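Local atomic coordinates of alpha-amylase/trypsin inhibitor (Eleusine coracana, PDB entry 1B1U), a protein that inhibits both alpha-amylase and trypsin, and may protect ragi seeds against endogenous and exogenous hydrolytic enzymes. Residues Cys57-Arg61 with Phe113-Leu118. Numbering follows the deposited sequence.
Sequences CEAVR and FCLSLL
Leu117 lays its isobutyl group over one turn of helix, covering Cys57, Val60 and the aliphatic base of Arg61. Its CD1 is 3.7 Å from CB of Cys57, its CD2 3.4 Å from CG1 of Val60, and its CG 4.0 Å from CB of Arg61; chi1 near -97° lies between the usual wells, with chi2 in p. Residues 57-61 are helical (phi/psi near -60/-40°), so positions i, i+3 and i+4 present a single face. Residues 113-118 have neither helix nor strand: Phe113 and Cys114 are extended, Leu115 and Ser116 turn the chain (phi/psi -90/-38° and -91/36°), and Leu117 is extended again, facing the helix. Two close CA pairs set the register, Cys57 with Cys114 at 5.7 Å and Arg61 with Leu117 at 6.1 Å. The first carries a disulfide, SG of Cys57 to SG of Cys114 at 2.0 Å, with chi3 -111° and both chi1 in m. The pairing illustrates how the compact, helical, disulfide-rich fold of the cereal trypsin/alpha-amylase inhibitors secures a C-terminal segment lacking regular structure: a covalent link to helix 53-64 is followed, three residues on, by an apolar contact. Thr107 and His109 touch Cys57, and Thr107 OG1 is hydrogen-bonded to Phe113 O. Beyond CB and CG, the Arg61 side chain leads away from residues 113-118 to form an i to i+3 salt bridge, NH2 to OE2 of Glu58 at 2.9 Å and NE to OE1 of Glu58 at 3.2 Å, while NH2 also reaches the carbonyl of Gly66. At the margin, CD2 of the poorly ordered Leu118 comes within 4.3 Å of CG of Arg61.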
loop_
_atom_site.group_PDB
_atom_site.type_symbol
_atom_site.label_atom_id
_atom_site.label_comp_id
_atom_site.label_asym_id
_atom_site.label_seq_id
_atom_site.Cartn_x
_atom_site.Cartn_y
_atom_site.Cartn_z
ATOM N N CYS A 57 5.738 4.340 -4.032
ATOM C CA CYS A 57 5.976 2.968 -4.508
ATOM C C CYS A 57 6.652 2.078 -3.437
ATOM O O CYS A 57 6.360 0.878 -3.336
ATOM C CB CYS A 57 6.861 2.989 -5.762
ATOM S SG CYS A 57 6.045 3.431 -7.330
ATOM N N GLU A 58 7.563 2.666 -2.657
ATOM C CA GLU A 58 8.270 1.929 -1.604
ATOM C C GLU A 58 7.293 1.575 -0.502
ATOM O O GLU A 58 7.306 0.460 0.012
ATOM C CB GLU A 58 9.424 2.781 -1.040
ATOM C CG GLU A 58 10.180 2.194 0.169
ATOM C CD GLU A 58 10.618 0.754 -0.029
ATOM O OE1 GLU A 58 10.901 0.348 -1.171
ATOM O OE2 GLU A 58 10.689 0.019 0.972
ATOM N N ALA A 59 6.446 2.540 -0.154
ATOM C CA ALA A 59 5.420 2.384 0.874
ATOM C C ALA A 59 4.441 1.264 0.528
ATOM O O ALA A 59 3.909 0.586 1.419
ATOM C CB ALA A 59 4.658 3.694 1.047
ATOM N N VAL A 60 4.187 1.081 -0.765
ATOM C CA VAL A 60 3.279 0.034 -1.220
ATOM C C VAL A 60 3.984 -1.315 -1.086
ATOM O O VAL A 60 3.393 -2.273 -0.604
ATOM C CB VAL A 60 2.827 0.272 -2.691
ATOM C CG1 VAL A 60 2.089 -0.954 -3.236
ATOM C CG2 VAL A 60 1.904 1.479 -2.744
ATOM N N ARG A 61 5.247 -1.377 -1.500
ATOM C CA ARG A 61 6.027 -2.611 -1.387
ATOM C C ARG A 61 6.076 -3.047 0.070
ATOM O O ARG A 61 5.975 -4.237 0.380
ATOM C CB ARG A 61 7.457 -2.399 -1.898
ATOM C CG ARG A 61 8.264 -3.684 -2.071
ATOM C CD ARG A 61 9.775 -3.415 -2.012
ATOM N NE ARG A 61 10.159 -2.777 -0.758
ATOM C CZ ARG A 61 10.211 -3.423 0.399
ATOM N NH1 ARG A 61 9.910 -4.706 0.444
ATOM N NH2 ARG A 61 10.529 -2.790 1.516
ATOM N N PHE A 113 2.025 5.067 -11.669
ATOM C CA PHE A 113 2.403 3.680 -11.912
ATOM C C PHE A 113 3.717 3.369 -11.211
ATOM O O PHE A 113 4.611 4.212 -11.156
ATOM C CB PHE A 113 2.551 3.406 -13.416
ATOM C CG PHE A 113 3.591 4.254 -14.095
ATOM C CD1 PHE A 113 3.386 5.610 -14.288
ATOM C CD2 PHE A 113 4.776 3.693 -14.552
ATOM C CE1 PHE A 113 4.340 6.391 -14.921
ATOM C CE2 PHE A 113 5.739 4.475 -15.188
ATOM C CZ PHE A 113 5.518 5.822 -15.371
ATOM N N CYS A 114 3.813 2.157 -10.669
ATOM C CA CYS A 114 5.014 1.685 -9.982
ATOM C C CYS A 114 5.653 0.609 -10.855
ATOM O O CYS A 114 5.012 -0.391 -11.171
ATOM C CB CYS A 114 4.651 1.079 -8.628
ATOM S SG CYS A 114 4.360 2.297 -7.315
ATOM N N LEU A 115 6.909 0.807 -11.244
ATOM C CA LEU A 115 7.585 -0.170 -12.086
ATOM C C LEU A 115 8.317 -1.223 -11.270
ATOM O O LEU A 115 8.326 -2.399 -11.624
ATOM C CB LEU A 115 8.587 0.527 -13.004
ATOM C CG LEU A 115 8.119 1.058 -14.359
ATOM C CD1 LEU A 115 6.757 0.492 -14.735
ATOM C CD2 LEU A 115 8.069 2.562 -14.274
ATOM N N SER A 116 8.922 -0.794 -10.171
ATOM C CA SER A 116 9.690 -1.691 -9.321
ATOM C C SER A 116 8.911 -2.355 -8.184
ATOM O O SER A 116 9.457 -2.570 -7.100
ATOM C CB SER A 116 10.881 -0.933 -8.738
ATOM O OG SER A 116 11.846 -0.661 -9.738
ATOM N N LEU A 117 7.648 -2.693 -8.419
ATOM C CA LEU A 117 6.859 -3.335 -7.373
ATOM C C LEU A 117 6.285 -4.691 -7.792
ATOM O O LEU A 117 5.734 -4.845 -8.892
ATOM C CB LEU A 117 5.748 -2.398 -6.907
ATOM C CG LEU A 117 6.130 -1.628 -5.641
ATOM C CD1 LEU A 117 7.259 -0.659 -5.950
ATOM C CD2 LEU A 117 4.914 -0.888 -5.111
ATOM N N LEU A 118 6.424 -5.663 -6.892
ATOM C CA LEU A 118 5.974 -7.031 -7.117
ATOM C C LEU A 118 4.460 -7.210 -7.144
ATOM O O LEU A 118 3.826 -7.494 -6.122
ATOM C CB LEU A 118 6.592 -7.942 -6.057
ATOM C CG LEU A 118 8.123 -7.865 -5.942
ATOM C CD1 LEU A 118 8.763 -7.813 -7.336
ATOM C CD2 LEU A 118 8.508 -6.636 -5.123
#